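Local structure of lipid II:glycine glycyltransferase (Staphylococcus aureus, 6SNR) at residues G188-M196 and I302-M310. The protein probably attaches the first glycine of the pentaglycine bridge to the lysine of lipid II, taking it from glycyl-tRNA, in staphylococcal peptidoglycan synthesis. Numbering follows the deposited sequence.
Sequences GLKTFAELM and IYLSGALLM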
ATOM      1  N   GLY A 188     -12.313   8.330 -10.881  1.00 25.91           N
ATOM      2  CA  GLY A 188     -12.024   6.879 -10.832  1.00 26.38           C
ATOM      3  C   GLY A 188     -12.496   6.166  -9.577  1.00 24.79           C
ATOM      4  O   GLY A 188     -12.650   4.909  -9.532  1.00 22.99           O
ATOM      5  N   LEU A 189     -12.745   6.923  -8.499  1.00 25.11           N
ATOM      6  CA  LEU A 189     -13.153   6.293  -7.255  1.00 25.23           C
ATOM      7  C   LEU A 189     -14.528   5.626  -7.332  1.00 26.42           C
ATOM      8  O   LEU A 189     -14.840   4.794  -6.498  1.00 26.58           O
ATOM      9  CB  LEU A 189     -13.112   7.278  -6.052  1.00 25.70           C
ATOM     10  CG  LEU A 189     -11.684   7.722  -5.689  1.00 28.07           C
ATOM     11  CD1 LEU A 189     -11.700   8.969  -4.790  1.00 27.10           C
ATOM     12  CD2 LEU A 189     -10.830   6.616  -5.070  1.00 28.60           C
ATOM     13  N   LYS A 190     -15.360   6.012  -8.313  1.00 30.07           N
ATOM     14  CA  LYS A 190     -16.676   5.391  -8.460  1.00 31.73           C
ATOM     15  C   LYS A 190     -16.529   3.972  -8.967  1.00 26.25           C
ATOM     16  O   LYS A 190     -17.108   3.070  -8.384  1.00 29.63           O
ATOM     17  CB  LYS A 190     -17.608   6.188  -9.369  1.00 36.88           C
ATOM     18  CG  LYS A 190     -18.233   7.408  -8.698  1.00 42.64           C
ATOM     19  CD  LYS A 190     -19.194   8.154  -9.620  1.00 46.26           C
ATOM     20  CE  LYS A 190     -20.303   7.247 -10.147  1.00 49.79           C
ATOM     21  NZ  LYS A 190     -21.427   7.999 -10.787  1.00 53.17           N
ATOM     22  N   THR A 191     -15.645   3.787  -9.943  1.00 28.66           N
ATOM     23  CA  THR A 191     -15.215   2.450 -10.385  1.00 27.70           C
ATOM     24  C   THR A 191     -14.592   1.666  -9.223  1.00 26.81           C
ATOM     25  O   THR A 191     -14.932   0.502  -8.950  1.00 26.20           O
ATOM     26  CB  THR A 191     -14.248   2.570 -11.589  1.00 26.60           C
ATOM     27  OG1 THR A 191     -14.942   3.177 -12.705  1.00 29.29           O
ATOM     28  CG2 THR A 191     -13.720   1.168 -12.013  1.00 26.85           C
ATOM     29  N   PHE A 192     -13.676   2.296  -8.495  1.00 23.99           N
ATOM     30  CA  PHE A 192     -13.071   1.606  -7.360  1.00 23.76           C
ATOM     31  C   PHE A 192     -14.057   1.114  -6.307  1.00 26.22           C
ATOM     32  O   PHE A 192     -13.973   0.009  -5.783  1.00 23.88           O
ATOM     33  CB  PHE A 192     -12.053   2.551  -6.705  1.00 23.98           C
ATOM     34  CG  PHE A 192     -11.282   1.903  -5.607  1.00 23.35           C
ATOM     35  CD1 PHE A 192     -10.365   0.914  -5.897  1.00 23.93           C
ATOM     36  CD2 PHE A 192     -11.497   2.259  -4.282  1.00 25.16           C
ATOM     37  CE1 PHE A 192      -9.641   0.308  -4.908  1.00 22.20           C
ATOM     38  CE2 PHE A 192     -10.793   1.622  -3.273  1.00 24.59           C
ATOM     39  CZ  PHE A 192      -9.860   0.657  -3.574  1.00 23.98           C
ATOM     40  N   ALA A 193     -15.012   1.969  -5.945  1.00 26.75           N
ATOM     41  CA  ALA A 193     -15.971   1.574  -4.914  1.00 28.03           C
ATOM     42  C   ALA A 193     -16.819   0.389  -5.357  1.00 28.52           C
ATOM     43  O   ALA A 193     -17.193  -0.456  -4.530  1.00 31.67           O
ATOM     44  CB  ALA A 193     -16.867   2.758  -4.553  1.00 29.91           C
ATOM     45  N   GLU A 194     -17.140   0.340  -6.650  1.00 30.15           N
ATOM     46  CA  GLU A 194     -17.887  -0.780  -7.234  1.00 31.99           C
ATOM     47  C   GLU A 194     -17.088  -2.077  -7.118  1.00 28.59           C
ATOM     48  O   GLU A 194     -17.610  -3.124  -6.729  1.00 28.66           O
ATOM     49  CB  GLU A 194     -18.218  -0.498  -8.710  1.00 35.89           C
ATOM     50  CG  GLU A 194     -19.234   0.626  -8.927  1.00 41.76           C
ATOM     51  CD  GLU A 194     -19.601   0.835 -10.393  1.00 48.31           C
ATOM     52  OE1 GLU A 194     -20.039  -0.147 -11.033  1.00 58.12           O
ATOM     53  OE2 GLU A 194     -19.468   1.978 -10.905  1.00 53.25           O
ATOM     54  N   LEU A 195     -15.804  -2.012  -7.456  1.00 27.65           N
ATOM     55  CA  LEU A 195     -14.945  -3.163  -7.320  1.00 26.06           C
ATOM     56  C   LEU A 195     -14.827  -3.615  -5.862  1.00 26.67           C
ATOM     57  O   LEU A 195     -14.779  -4.808  -5.559  1.00 29.62           O
ATOM     58  CB  LEU A 195     -13.551  -2.847  -7.904  1.00 24.04           C
ATOM     59  CG  LEU A 195     -13.468  -2.628  -9.408  1.00 25.89           C
ATOM     60  CD1 LEU A 195     -12.098  -2.096  -9.788  1.00 26.22           C
ATOM     61  CD2 LEU A 195     -13.747  -3.936 -10.138  1.00 26.17           C
ATOM     62  N   MET A 196     -14.789  -2.653  -4.946  1.00 28.12           N
ATOM     63  CA  MET A 196     -14.642  -2.961  -3.547  1.00 28.68           C
ATOM     64  C   MET A 196     -15.889  -3.650  -3.014  1.00 31.88           C
ATOM     65  O   MET A 196     -15.780  -4.519  -2.158  1.00 31.81           O
ATOM     66  CB  MET A 196     -14.334  -1.684  -2.761  1.00 29.30           C
ATOM     67  CG  MET A 196     -14.159  -1.913  -1.266  1.00 30.76           C
ATOM     68  SD  MET A 196     -12.704  -2.922  -0.920  1.00 34.12           S
ATOM     69  CE  MET A 196     -11.373  -1.805  -1.329  1.00 29.58           C
ATOM     70  N   ILE A 302     -13.472  -2.554 -19.859  1.00 32.70           N
ATOM     71  CA  ILE A 302     -13.998  -2.934 -18.586  1.00 33.19           C
ATOM     72  C   ILE A 302     -12.843  -2.853 -17.603  1.00 30.56           C
ATOM     73  O   ILE A 302     -11.718  -3.244 -17.916  1.00 29.80           O
ATOM     74  CB  ILE A 302     -14.584  -4.366 -18.601  1.00 35.73           C
ATOM     75  CG1 ILE A 302     -15.311  -4.673 -17.279  1.00 39.69           C
ATOM     76  CG2 ILE A 302     -13.522  -5.414 -18.879  1.00 38.00           C
ATOM     77  CD1 ILE A 302     -15.648  -6.137 -17.073  1.00 41.64           C
ATOM     78  N   TYR A 303     -13.138  -2.317 -16.432  1.00 27.59           N
ATOM     79  CA  TYR A 303     -12.152  -2.291 -15.350  1.00 26.12           C
ATOM     80  C   TYR A 303     -12.277  -3.550 -14.504  1.00 24.13           C
ATOM     81  O   TYR A 303     -13.367  -3.929 -14.101  1.00 26.76           O
ATOM     82  CB  TYR A 303     -12.359  -1.045 -14.492  1.00 24.83           C
ATOM     83  CG  TYR A 303     -11.906   0.209 -15.181  1.00 23.95           C
ATOM     84  CD1 TYR A 303     -10.559   0.490 -15.361  1.00 21.66           C
ATOM     85  CD2 TYR A 303     -12.823   1.140 -15.639  1.00 25.58           C
ATOM     86  CE1 TYR A 303     -10.111   1.640 -15.994  1.00 25.01           C
ATOM     87  CE2 TYR A 303     -12.395   2.301 -16.266  1.00 25.67           C
ATOM     88  CZ  TYR A 303     -11.053   2.558 -16.452  1.00 26.94           C
ATOM     89  OH  TYR A 303     -10.638   3.723 -17.093  1.00 30.47           O
ATOM     90  N   LEU A 304     -11.120  -4.157 -14.221  1.00 25.74           N
ATOM     91  CA  LEU A 304     -11.006  -5.411 -13.522  1.00 24.42           C
ATOM     92  C   LEU A 304     -10.505  -5.331 -12.091  1.00 22.39           C
ATOM     93  O   LEU A 304     -10.849  -6.167 -11.257  1.00 22.47           O
ATOM     94  CB  LEU A 304     -10.000  -6.291 -14.286  1.00 24.88           C
ATOM     95  CG  LEU A 304     -10.379  -6.648 -15.733  1.00 25.49           C
ATOM     96  CD1 LEU A 304      -9.384  -7.648 -16.283  1.00 25.88           C
ATOM     97  CD2 LEU A 304     -11.801  -7.154 -15.808  1.00 26.35           C
ATOM     98  N   SER A 305      -9.618  -4.376 -11.824  1.00 22.19           N
ATOM     99  CA  SER A 305      -9.088  -4.240 -10.474  1.00 22.51           C
ATOM    100  C   SER A 305      -8.721  -2.791 -10.217  1.00 19.59           C
ATOM    101  O   SER A 305      -8.654  -1.990 -11.129  1.00 20.50           O
ATOM    102  CB  SER A 305      -7.893  -5.148 -10.238  1.00 25.02           C
ATOM    103  OG  SER A 305      -6.768  -4.803 -11.008  1.00 23.82           O
ATOM    104  N   GLY A 306      -8.440  -2.472  -8.965  1.00 19.22           N
ATOM    105  CA  GLY A 306      -8.040  -1.114  -8.597  1.00 19.34           C
ATOM    106  C   GLY A 306      -7.413  -1.115  -7.214  1.00 17.77           C
ATOM    107  O   GLY A 306      -7.565  -2.089  -6.433  1.00 18.45           O
ATOM    108  N   ALA A 307      -6.639  -0.057  -6.946  1.00 19.16           N
ATOM    109  CA  ALA A 307      -5.998   0.073  -5.658  1.00 19.21           C
ATOM    110  C   ALA A 307      -5.622   1.505  -5.339  1.00 18.61           C
ATOM    111  O   ALA A 307      -5.406   2.326  -6.224  1.00 18.67           O
ATOM    112  CB  ALA A 307      -4.761  -0.779  -5.646  1.00 20.05           C
ATOM    113  N   LEU A 308      -5.511   1.776  -4.031  1.00 17.64           N
ATOM    114  CA  LEU A 308      -5.006   3.041  -3.527  1.00 18.63           C
ATOM    115  C   LEU A 308      -3.599   2.886  -2.952  1.00 17.76           C
ATOM    116  O   LEU A 308      -3.372   1.993  -2.127  1.00 17.39           O
ATOM    117  CB  LEU A 308      -5.975   3.534  -2.473  1.00 19.62           C
ATOM    118  CG  LEU A 308      -7.316   4.120  -2.922  1.00 22.83           C
ATOM    119  CD1 LEU A 308      -8.258   4.326  -1.724  1.00 25.95           C
ATOM    120  CD2 LEU A 308      -7.119   5.425  -3.653  1.00 26.39           C
ATOM    121  N   LEU A 309      -2.673   3.754  -3.389  1.00 17.05           N
ATOM    122  CA  LEU A 309      -1.255   3.740  -3.052  1.00 17.41           C
ATOM    123  C   LEU A 309      -0.941   5.068  -2.367  1.00 16.51           C
ATOM    124  O   LEU A 309      -1.250   6.119  -2.905  1.00 17.78           O
ATOM    125  CB  LEU A 309      -0.400   3.645  -4.314  1.00 18.85           C
ATOM    126  CG  LEU A 309       1.105   3.614  -4.191  1.00 19.68           C
ATOM    127  CD1 LEU A 309       1.535   2.357  -3.461  1.00 18.43           C
ATOM    128  CD2 LEU A 309       1.798   3.745  -5.558  1.00 18.91           C
ATOM    129  N   MET A 310      -0.414   5.006  -1.141  1.00 16.82           N
ATOM    130  CA  MET A 310      -0.072   6.222  -0.368  1.00 17.58           C
ATOM    131  C   MET A 310       1.398   6.380  -0.222  1.00 15.91           C
ATOM    132  O   MET A 310       2.160   5.422  -0.376  1.00 15.35           O
ATOM    133  CB  MET A 310      -0.666   6.131   1.062  1.00 18.01           C
ATOM    134  CG  MET A 310      -2.070   5.642   1.166  1.00 22.12           C
ATOM    135  SD  MET A 310      -3.258   6.465   0.111  1.00 25.23           S
ATOM    136  CE  MET A 310      -3.697   5.145  -0.931  1.00 33.13           C
TER
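The Phe192 ring takes Leu308 CG over one face, where CE2 lies 4.0 Å from Leu308 CD1, while its edge meets the backbone at Gly306: O of that residue lies in the ring plane, and CE1 comes to 3.5 Å from Gly306 C. CG of Phe192 stands anti to the backbone N (chi1 -175°), which swings the ring out from the helix toward the Gly306 backbone and Leu308. Gly306 has no side chain and its CA is 5.9 Å from Phe192 CA, so the ring edge meets bare backbone. The Tyr303 ring is approached obliquely by Thr191, whose CG2 sits 3.6 Å from Tyr303 CB; the phenol hydroxyl is hydrogen-bonded to Glu182.

Between the rings, Leu195 sets both methyls on the strand backbone, CD1 lying 3.5 Å from Ser305 C and CD2 3.8 Å from Leu304 O. Leu189 CD2 meets Leu308 CD2 at 4.1 Å, the two side chains crossing at about a right angle. No hydrogen bond links the segments, so apolar packing carries the contact.

The axes of segments 189-196 and 302-310 cross at 105°, placing helix 189-202 against one face of a mixed sheet in which strand 302-312 runs antiparallel between 226-233 and 315-323. Helix 210-220 flanks this side, with Phe213 edge-to-face on Phe192 and touching Leu308, whereas Ser305 and Ala307 point away from helix 189-202 and pack against helix 332-347.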